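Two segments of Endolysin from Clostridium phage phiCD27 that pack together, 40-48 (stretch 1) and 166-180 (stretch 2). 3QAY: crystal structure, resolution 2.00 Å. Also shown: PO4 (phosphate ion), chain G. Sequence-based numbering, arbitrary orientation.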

# COMPACT_ATOMS: atom_id res chain seq x y z
N ASP A 40 -2.57 -6.76 11.15
CA ASP A 40 -3.24 -7.03 12.42
C ASP A 40 -4.68 -6.52 12.44
O ASP A 40 -5.56 -7.14 13.05
CB ASP A 40 -2.46 -6.40 13.58
CG ASP A 40 -1.23 -7.20 13.97
OD1 ASP A 40 -1.08 -8.36 13.53
OD2 ASP A 40 -0.41 -6.65 14.74
N THR A 41 -4.93 -5.40 11.78
CA THR A 41 -6.28 -4.86 11.68
C THR A 41 -7.18 -5.80 10.87
O THR A 41 -8.32 -6.07 11.27
CB THR A 41 -6.28 -3.43 11.10
OG1 THR A 41 -5.35 -2.62 11.84
CG2 THR A 41 -7.66 -2.81 11.18
N PHE A 42 -6.66 -6.33 9.76
CA PHE A 42 -7.37 -7.36 9.01
C PHE A 42 -7.57 -8.63 9.84
O PHE A 42 -8.64 -9.22 9.81
CB PHE A 42 -6.62 -7.75 7.72
CG PHE A 42 -6.89 -6.84 6.56
CD1 PHE A 42 -8.15 -6.81 5.96
CD2 PHE A 42 -5.88 -6.05 6.03
CE1 PHE A 42 -8.40 -5.99 4.89
CE2 PHE A 42 -6.12 -5.22 4.95
CZ PHE A 42 -7.39 -5.19 4.37
N ARG A 43 -6.54 -9.03 10.58
CA ARG A 43 -6.59 -10.27 11.35
C ARG A 43 -7.65 -10.23 12.44
O ARG A 43 -8.33 -11.24 12.69
CB ARG A 43 -5.21 -10.58 11.95
CG ARG A 43 -4.18 -10.99 10.93
CD ARG A 43 -2.83 -11.26 11.57
NE ARG A 43 -1.81 -11.54 10.56
CZ ARG A 43 -0.62 -10.94 10.46
NH1 ARG A 43 -0.24 -10.02 11.34
NH2 ARG A 43 0.21 -11.29 9.49
N LYS A 44 -7.82 -9.07 13.07
CA LYS A 44 -8.87 -8.86 14.07
C LYS A 44 -10.26 -9.18 13.52
O LYS A 44 -11.14 -9.64 14.26
CB LYS A 44 -8.82 -7.42 14.59
CG LYS A 44 -9.65 -7.19 15.86
CD LYS A 44 -9.37 -5.82 16.47
CE LYS A 44 -9.86 -5.73 17.92
NZ LYS A 44 -9.49 -4.43 18.56
N GLU A 45 -10.46 -8.95 12.22
CA GLU A 45 -11.73 -9.26 11.56
C GLU A 45 -11.78 -10.68 11.00
O GLU A 45 -12.73 -11.04 10.30
CB GLU A 45 -12.00 -8.24 10.45
CG GLU A 45 -11.86 -6.79 10.88
CD GLU A 45 -12.70 -6.44 12.09
OE1 GLU A 45 -13.93 -6.69 12.06
OE2 GLU A 45 -12.13 -5.92 13.07
N GLY A 46 -10.76 -11.49 11.29
CA GLY A 46 -10.77 -12.93 10.98
C GLY A 46 -10.08 -13.34 9.69
O GLY A 46 -10.13 -14.51 9.31
N HIS A 47 -9.43 -12.39 9.02
CA HIS A 47 -8.75 -12.69 7.76
C HIS A 47 -7.30 -13.12 8.01
O HIS A 47 -6.73 -12.82 9.06
CB HIS A 47 -8.82 -11.49 6.81
CG HIS A 47 -10.21 -10.97 6.63
ND1 HIS A 47 -11.09 -11.51 5.72
CD2 HIS A 47 -10.89 -9.99 7.28
CE1 HIS A 47 -12.25 -10.87 5.79
NE2 HIS A 47 -12.15 -9.95 6.74
N LYS A 48 -6.73 -13.85 7.06
CA LYS A 48 -5.35 -14.26 7.16
C LYS A 48 -4.51 -13.35 6.27
O LYS A 48 -4.92 -13.02 5.15
CB LYS A 48 -5.17 -15.72 6.76
CG LYS A 48 -5.47 -16.70 7.88
CD LYS A 48 -5.23 -18.15 7.44
CE LYS A 48 -3.74 -18.49 7.29
NZ LYS A 48 -2.99 -18.46 8.58
N ILE A 166 -4.86 4.90 10.02
CA ILE A 166 -4.73 4.68 8.58
C ILE A 166 -5.19 3.26 8.23
O ILE A 166 -5.95 3.07 7.27
CB ILE A 166 -3.27 4.86 8.10
CG1 ILE A 166 -2.88 6.33 8.15
CG2 ILE A 166 -3.09 4.31 6.67
CD1 ILE A 166 -3.23 7.11 6.91
N ALA A 167 -4.72 2.29 9.00
CA ALA A 167 -5.08 0.88 8.79
C ALA A 167 -6.59 0.67 8.83
O ALA A 167 -7.16 0.03 7.95
CB ALA A 167 -4.40 0.01 9.84
N LYS A 168 -7.24 1.23 9.84
CA LYS A 168 -8.68 1.06 10.01
C LYS A 168 -9.45 1.54 8.78
O LYS A 168 -10.41 0.89 8.37
CB LYS A 168 -9.18 1.77 11.27
CG LYS A 168 -10.64 1.50 11.63
CD LYS A 168 -11.03 2.18 12.95
CE LYS A 168 -12.51 1.96 13.30
NZ LYS A 168 -13.13 3.17 13.94
N LEU A 169 -9.02 2.66 8.20
CA LEU A 169 -9.71 3.22 7.03
C LEU A 169 -9.55 2.32 5.81
O LEU A 169 -10.50 2.09 5.06
CB LEU A 169 -9.20 4.64 6.73
CG LEU A 169 -9.59 5.73 7.74
CD1 LEU A 169 -8.95 7.07 7.38
CD2 LEU A 169 -11.11 5.87 7.81
N ILE A 170 -8.34 1.79 5.62
CA ILE A 170 -8.06 0.87 4.53
C ILE A 170 -8.84 -0.42 4.69
O ILE A 170 -9.41 -0.93 3.72
CB ILE A 170 -6.57 0.51 4.46
CG1 ILE A 170 -5.74 1.74 4.05
CG2 ILE A 170 -6.35 -0.65 3.48
CD1 ILE A 170 -4.23 1.52 4.08
N VAL A 171 -8.86 -0.96 5.90
CA VAL A 171 -9.56 -2.21 6.18
C VAL A 171 -11.08 -2.05 6.02
O VAL A 171 -11.74 -2.88 5.38
CB VAL A 171 -9.22 -2.74 7.59
CG1 VAL A 171 -10.04 -3.98 7.91
CG2 VAL A 171 -7.73 -3.03 7.69
N GLU A 172 -11.64 -0.98 6.57
CA GLU A 172 -13.07 -0.69 6.39
C GLU A 172 -13.43 -0.63 4.91
O GLU A 172 -14.47 -1.16 4.49
CB GLU A 172 -13.47 0.61 7.09
CG GLU A 172 -13.55 0.48 8.60
CD GLU A 172 -14.15 1.71 9.28
OE1 GLU A 172 -14.15 2.80 8.67
OE2 GLU A 172 -14.61 1.58 10.42
N GLY A 173 -12.58 0.02 4.13
CA GLY A 173 -12.75 0.13 2.69
C GLY A 173 -12.72 -1.22 1.99
O GLY A 173 -13.64 -1.55 1.25
N VAL A 174 -11.67 -1.99 2.22
CA VAL A 174 -11.54 -3.31 1.57
C VAL A 174 -12.70 -4.23 1.96
O VAL A 174 -13.31 -4.87 1.10
CB VAL A 174 -10.18 -3.96 1.91
CG1 VAL A 174 -10.14 -5.41 1.47
CG2 VAL A 174 -9.04 -3.17 1.26
N LEU A 175 -13.02 -4.26 3.25
CA LEU A 175 -14.03 -5.17 3.76
C LEU A 175 -15.47 -4.67 3.57
O LEU A 175 -16.42 -5.44 3.75
CB LEU A 175 -13.77 -5.47 5.24
CG LEU A 175 -12.44 -6.16 5.56
CD1 LEU A 175 -12.33 -6.41 7.06
CD2 LEU A 175 -12.28 -7.46 4.77
N ASN A 176 -15.63 -3.40 3.20
CA ASN A 176 -16.95 -2.79 3.00
C ASN A 176 -17.83 -2.90 4.24
O ASN A 176 -18.97 -3.33 4.18
CB ASN A 176 -17.67 -3.39 1.78
CG ASN A 176 -18.84 -2.52 1.29
OD1 ASN A 176 -19.06 -1.41 1.76
ND2 ASN A 176 -19.60 -3.04 0.33
N LYS A 177 -17.27 -2.51 5.37
CA LYS A 177 -18.02 -2.44 6.61
C LYS A 177 -17.36 -1.46 7.56
O LYS A 177 -16.23 -1.02 7.32
CB LYS A 177 -18.14 -3.82 7.26
CG LYS A 177 -16.83 -4.49 7.63
CD LYS A 177 -17.06 -5.77 8.42
CE LYS A 177 -15.81 -6.21 9.17
NZ LYS A 177 -16.06 -7.36 10.08
N ASN A 178 -18.07 -1.12 8.62
CA ASN A 178 -17.55 -0.25 9.65
C ASN A 178 -17.07 -1.10 10.82
O ASN A 178 -17.78 -1.99 11.27
CB ASN A 178 -18.61 0.77 10.08
CG ASN A 178 -18.79 1.88 9.07
OD1 ASN A 178 -17.83 2.58 8.73
ND2 ASN A 178 -20.00 2.04 8.57
N ILE A 179 -15.84 -0.85 11.26
CA ILE A 179 -15.23 -1.65 12.31
C ILE A 179 -15.51 -1.04 13.67
O ILE A 179 -15.96 -1.73 14.59
CB ILE A 179 -13.71 -1.77 12.12
CG1 ILE A 179 -13.40 -2.57 10.85
CG2 ILE A 179 -13.06 -2.45 13.33
CD1 ILE A 179 -11.93 -2.59 10.50
N ASN A 180 -15.27 0.27 13.79
CA ASN A 180 -15.39 0.98 15.06
C ASN A 180 -15.45 0.02 16.25
O ASN A 180 -16.52 -0.29 16.80
CB ASN A 180 -16.61 1.92 15.04
CG ASN A 180 -16.54 3.00 16.10
OD1 ASN A 180 -15.57 3.09 16.86
ND2 ASN A 180 -17.56 3.84 16.15
OXT ASN A 180 -14.40 -0.47 16.68
P PO4 G . 3.55 -11.83 8.54
O1 PO4 G . 5.00 -11.53 8.78
O2 PO4 G . 2.76 -10.56 8.80
O3 PO4 G . 3.35 -12.32 7.13
O4 PO4 G . 3.08 -12.91 9.48
O HOH W 1 -15.11 -10.27 10.16

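The C-terminal part of the chain, a helix ending at Leu175 and the tail that follows it, packs against the helix that contains Thr41 and Phe42 and the turn that follows, more than 120 residues earlier in the sequence. The two helix axes cross at -49° and approach to 9.6 Å, and 491 Å² of surface is buried, counting both sides. On the first stretch nearly all of the contact is carried by Phe42, Glu45 and Thr41, with a smaller share from His47.

Phe42 covers the largest area and is buried. Its CA-to-CB bond points sideways, but with chi1 at -84° (m) the ring swings nearer to the C-terminal helix. Val171 CG2 sits over one ring face, 3.8 Å from the centroid of the Phe42 ring and only 7° off the normal, a well-centred CH-pi contact. At the ring edge, Phe42 CE1 lies 3.9 Å from Val174 CG1 and 4.1 Å from Leu175 CG. A flat aromatic side chain thus offers a face to one aliphatic residue and an edge to two others, burying apolar surface without leaving a polar group unpaired.

Glu45, in the turn after the Thr41-Phe42 helix, combines apolar and charged contacts. Its CA-to-CB bond points toward the second stretch, and chi1 (-50°, m) places Glu45 CG against Leu175 CD1 at 3.9 Å. Leu175 also reaches His47, with Leu175 CD2 3.2 Å from His47 NE2. Chi2 of Glu45 (-54°, m) then turns the carboxyl group toward the tail. There Lys177 NZ donates a hydrogen bond to Glu45 OE1 at 3.0 Å, forming the salt bridge between the stretches, while Glu45 OE2 lies 3.6 Å from Ile179 CG2. The lysine side chain is extended after chi1 (p), which carries NZ across to Glu45; the residue as a whole is exposed. A water reinforces the link: it donates to Glu45 O at 2.5 Å and accepts from Lys177 NZ at 3.1 Å.

Thr41 faces Ala167, whose CB lies against the threonine hydroxyl: Thr41 OG1 is 3.4 Å from Ala167 CB. The hydroxyl is hydrogen-bonded elsewhere in the structure. Thr41 CG2 contributes apolar packing, 3.5 Å from Val171 CG2 and 4.3 Å from Ile179 CD1, so Val171 contacts both Thr41 and Phe42.

After the C-terminal helix the chain turns at Asn176, with positive phi, and runs back beside Glu45. Ile179 N donates to Glu172 OE2 at 2.9 Å, tying the tail back to its own helix.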